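Local coordinates for attachment invasion locus protein (Yersinia pestis, PDB 3QRC), which promotes the invasion of eukaryotic cells by pathogenic bacteria, by a mechanism that is not known, as an eight-stranded outer-membrane beta-barrel, at residues Q50-F55 / D68-S73. Numbering follows the deposited sequence.
Sequences QTRRGF and DFKYYS. With GU4 (2,3,4,6-tetra-O-sulfonato-alpha-D-glucopyranose), chain C; C8E ((hydroxyethyloxy)tri(ethyloxy)octane), chain F.
Thr51 and Tyr71 form an antiparallel hydrogen-bonded pair, the N of Thr51 meeting the O of Tyr71 at 2.9 Å and the return bond, Tyr71 N to Thr51 O, being nearly straight (170° at the hydrogen). Arg53 and Phe69 repeat the exchange two residues on, so four backbone bonds join residues 50-55 to 68-73, on neighbouring strands of the closed barrel. The same carbonyls also take CA-H contacts, as from Gln50 CA to Tyr71 O at 3.2 Å.

On the face of Thr51 and Tyr71, Thr51 OG1 lies 3.8 Å from Tyr71 CB, but its hydrogen-bond partner is Ser14; the Tyr71 hydroxyl is bonded to Glu137. Arg53 turns away to the backbone oxygen of Asn26.

The other face carries Gln50, Arg52, Asp68, Lys70 and Tyr72. Arg52 and Lys70 run alongside each other, Lys70 CD lying at the edge of the guanidinium, 3.6 Å from Arg52 NE. A bend at chi3 (75°) carries the lysine amine to the bound sulfated glucose, where Lys70 NZ donates to GU4 O11 at 3.0 Å and weakly to GU4 O12; it also forms a salt bridge with a sulfated fructose. One water accepts from Lys70 NZ and donates to Gln50 OE1. Tyr72 OH donates a hydrogen bond to GU4 O10, on the same sulfate, at 2.8 Å. Lys70 and Tyr72 thus grip one sulfate, while Lys98, His96 and Ser112 also bind this sugar; Arg52's charge may add to the attraction, consistent with a site suited to sulfated, anionic sugars.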
loop_
_atom_site.group_PDB
_atom_site.type_symbol
_atom_site.label_atom_id
_atom_site.label_comp_id
_atom_site.label_asym_id
_atom_site.label_seq_id
_atom_site.Cartn_x
_atom_site.Cartn_y
_atom_site.Cartn_z
ATOM N N GLN A 50 0.512 0.524 -4.486
ATOM C CA GLN A 50 1.302 1.432 -5.313
ATOM C C GLN A 50 0.699 2.821 -5.291
ATOM O O GLN A 50 -0.519 2.981 -5.420
ATOM C CB GLN A 50 1.356 0.932 -6.753
ATOM C CG GLN A 50 2.065 1.874 -7.706
ATOM C CD GLN A 50 2.089 1.321 -9.122
ATOM O OE1 GLN A 50 2.857 0.415 -9.425
ATOM N NE2 GLN A 50 1.235 1.860 -9.988
ATOM N N THR A 51 1.551 3.828 -5.130
ATOM C CA THR A 51 1.089 5.209 -5.202
ATOM C C THR A 51 2.060 5.964 -6.092
ATOM O O THR A 51 3.238 5.604 -6.181
ATOM C CB THR A 51 1.021 5.867 -3.806
ATOM O OG1 THR A 51 2.324 5.854 -3.201
ATOM C CG2 THR A 51 0.009 5.119 -2.896
ATOM N N ARG A 52 1.558 6.998 -6.756
ATOM C CA ARG A 52 2.356 7.757 -7.703
ATOM C C ARG A 52 1.994 9.213 -7.661
ATOM O O ARG A 52 0.856 9.576 -7.368
ATOM C CB ARG A 52 2.077 7.286 -9.123
ATOM C CG ARG A 52 2.573 5.897 -9.457
ATOM C CD ARG A 52 2.334 5.609 -10.936
ATOM N NE ARG A 52 3.044 4.410 -11.371
ATOM C CZ ARG A 52 3.033 3.938 -12.615
ATOM N NH1 ARG A 52 2.338 4.565 -13.559
ATOM N NH2 ARG A 52 3.714 2.834 -12.911
ATOM N N ARG A 53 2.957 10.050 -8.019
ATOM C CA ARG A 53 2.680 11.458 -8.230
ATOM C C ARG A 53 3.592 11.947 -9.358
ATOM O O ARG A 53 4.811 11.847 -9.260
ATOM C CB ARG A 53 2.923 12.237 -6.939
ATOM C CG ARG A 53 2.785 13.731 -7.088
ATOM C CD ARG A 53 1.438 14.068 -7.669
ATOM N NE ARG A 53 0.356 13.764 -6.737
ATOM C CZ ARG A 53 -0.932 13.978 -6.990
ATOM N NH1 ARG A 53 -1.300 14.485 -8.158
ATOM N NH2 ARG A 53 -1.853 13.690 -6.073
ATOM N N GLY A 54 2.993 12.429 -10.446
ATOM C CA GLY A 54 3.742 12.936 -11.587
ATOM C C GLY A 54 3.805 14.452 -11.627
ATOM O O GLY A 54 2.994 15.133 -11.016
ATOM N N PHE A 55 4.784 14.985 -12.350
ATOM C CA PHE A 55 4.974 16.425 -12.442
ATOM C C PHE A 55 5.476 16.763 -13.839
ATOM O O PHE A 55 6.276 16.027 -14.407
ATOM C CB PHE A 55 5.964 16.890 -11.374
ATOM C CG PHE A 55 6.514 18.257 -11.611
ATOM C CD1 PHE A 55 5.888 19.363 -11.064
ATOM C CD2 PHE A 55 7.664 18.440 -12.373
ATOM C CE1 PHE A 55 6.386 20.624 -11.272
ATOM C CE2 PHE A 55 8.163 19.703 -12.585
ATOM C CZ PHE A 55 7.520 20.795 -12.026
ATOM N N ASP A 68 8.422 11.756 -12.027
ATOM C CA ASP A 68 7.371 11.155 -11.245
ATOM C C ASP A 68 7.981 10.403 -10.098
ATOM O O ASP A 68 9.130 9.958 -10.155
ATOM C CB ASP A 68 6.473 10.246 -12.092
ATOM C CG ASP A 68 7.203 9.055 -12.641
ATOM O OD1 ASP A 68 7.011 7.950 -12.091
ATOM O OD2 ASP A 68 7.961 9.220 -13.617
ATOM N N PHE A 69 7.184 10.282 -9.057
ATOM C CA PHE A 69 7.570 9.607 -7.853
ATOM C C PHE A 69 6.649 8.411 -7.803
ATOM O O PHE A 69 5.464 8.533 -8.115
ATOM C CB PHE A 69 7.335 10.566 -6.694
ATOM C CG PHE A 69 8.121 11.841 -6.824
ATOM C CD1 PHE A 69 9.406 11.930 -6.309
ATOM C CD2 PHE A 69 7.593 12.934 -7.501
ATOM C CE1 PHE A 69 10.149 13.092 -6.450
ATOM C CE2 PHE A 69 8.331 14.112 -7.641
ATOM C CZ PHE A 69 9.608 14.191 -7.113
ATOM N N LYS A 70 7.211 7.249 -7.491
ATOM C CA LYS A 70 6.425 6.028 -7.370
ATOM C C LYS A 70 6.875 5.232 -6.159
ATOM O O LYS A 70 8.076 5.085 -5.921
ATOM C CB LYS A 70 6.615 5.152 -8.608
ATOM C CG LYS A 70 5.858 3.817 -8.515
ATOM C CD LYS A 70 5.969 2.987 -9.801
ATOM C CE LYS A 70 7.345 2.334 -9.934
ATOM N NZ LYS A 70 7.383 1.340 -11.047
ATOM N N TYR A 71 5.915 4.705 -5.410
ATOM C CA TYR A 71 6.219 3.790 -4.315
ATOM C C TYR A 71 5.375 2.552 -4.541
ATOM O O TYR A 71 4.197 2.659 -4.859
ATOM C CB TYR A 71 5.800 4.433 -2.997
ATOM C CG TYR A 71 5.823 3.503 -1.814
ATOM C CD1 TYR A 71 7.018 3.202 -1.154
ATOM C CD2 TYR A 71 4.644 2.931 -1.337
ATOM C CE1 TYR A 71 7.027 2.345 -0.051
ATOM C CE2 TYR A 71 4.651 2.077 -0.249
ATOM C CZ TYR A 71 5.834 1.797 0.397
ATOM O OH TYR A 71 5.807 0.952 1.492
ATOM N N TYR A 72 5.952 1.373 -4.386
ATOM C CA TYR A 72 5.078 0.196 -4.307
ATOM C C TYR A 72 5.609 -0.765 -3.273
ATOM O O TYR A 72 6.782 -0.711 -2.918
ATOM C CB TYR A 72 4.905 -0.483 -5.666
ATOM C CG TYR A 72 6.179 -1.027 -6.259
ATOM C CD1 TYR A 72 6.965 -0.237 -7.095
ATOM C CD2 TYR A 72 6.607 -2.325 -5.981
ATOM C CE1 TYR A 72 8.141 -0.731 -7.639
ATOM C CE2 TYR A 72 7.779 -2.824 -6.522
ATOM C CZ TYR A 72 8.541 -2.023 -7.349
ATOM O OH TYR A 72 9.715 -2.509 -7.896
ATOM N N SER A 73 4.742 -1.645 -2.779
ATOM C CA SER A 73 5.144 -2.574 -1.747
ATOM C C SER A 73 4.447 -3.902 -1.970
ATOM O O SER A 73 3.349 -3.962 -2.549
ATOM C CB SER A 73 4.759 -2.040 -0.367
ATOM O OG SER A 73 3.352 -1.951 -0.258
HETATM C C1 GU4 C . 12.236 -0.814 -13.748
HETATM O O5 GU4 C . 12.696 -1.708 -14.173
HETATM C C5 GU4 C . 14.290 -1.596 -14.204
HETATM C C6 GU4 C . 14.936 -2.745 -15.034
HETATM O O6 GU4 C . 15.078 -3.915 -14.291
HETATM S S6 GU4 C . 15.239 -5.448 -14.913
HETATM O O22 GU4 C . 14.447 -5.389 -16.055
HETATM O O23 GU4 C . 14.722 -6.584 -13.917
HETATM O O21 GU4 C . 16.716 -5.533 -15.534
HETATM C C4 GU4 C . 14.996 -1.360 -12.775
HETATM O O4 GU4 C . 16.295 -1.006 -13.107
HETATM S S4 GU4 C . 17.596 -1.828 -12.638
HETATM O O25 GU4 C . 17.679 -3.097 -13.545
HETATM O O26 GU4 C . 17.347 -2.218 -11.158
HETATM O O24 GU4 C . 18.916 -1.034 -12.826
HETATM C C3 GU4 C . 14.480 -0.642 -12.145
HETATM O O3 GU4 C . 14.864 -0.549 -10.851
HETATM S S3 GU4 C . 15.163 0.857 -10.139
HETATM O O28 GU4 C . 13.803 1.464 -9.771
HETATM O O29 GU4 C . 15.800 0.587 -8.814
HETATM O O27 GU4 C . 15.905 1.860 -11.038
HETATM C C2 GU4 C . 12.784 -0.749 -12.201
HETATM O O2 GU4 C . 12.160 0.312 -11.581
HETATM S S2 GU4 C . 10.855 0.055 -10.650
HETATM O O11 GU4 C . 9.703 -0.435 -11.533
HETATM O O12 GU4 C . 10.398 1.404 -10.067
HETATM O O10 GU4 C . 11.272 -0.917 -9.575
HETATM C C1 C8E F . 6.376 8.128 -3.944
HETATM C C2 C8E F . 7.588 7.823 -3.078
HETATM C C3 C8E F . 8.848 8.490 -3.618
HETATM C C4 C8E F . 10.062 8.029 -2.825
HETATM C C5 C8E F . 11.400 8.283 -3.521
HETATM C C6 C8E F . 12.517 7.738 -2.635
HETATM C C7 C8E F . 13.901 7.695 -3.271
HETATM C C8 C8E F . 14.757 6.750 -2.434
HETATM O O9 C8E F . 15.880 7.369 -1.842
HETATM C C10 C8E F . 16.172 8.633 -2.378
HETATM C C11 C8E F . 16.817 9.512 -1.311
HETATM O O12 C8E F . 17.165 10.760 -1.874
HETATM C C13 C8E F . 16.388 11.076 -3.014
HETATM C C14 C8E F . 15.644 12.389 -2.798
HETATM O O15 C8E F . 14.475 12.395 -3.595
HETATM C C16 C8E F . 13.417 13.148 -3.028
HETATM C C17 C8E F . 12.219 12.245 -2.720
HETATM O O18 C8E F . 11.587 12.672 -1.528
HETATM C C19 C8E F . 10.818 13.846 -1.685
HETATM C C20 C8E F . 10.287 14.311 -0.334
HETATM O O21 C8E F . 10.330 15.724 -0.261
HETATM O O HOH W 1 5.025 -0.585 -10.640
#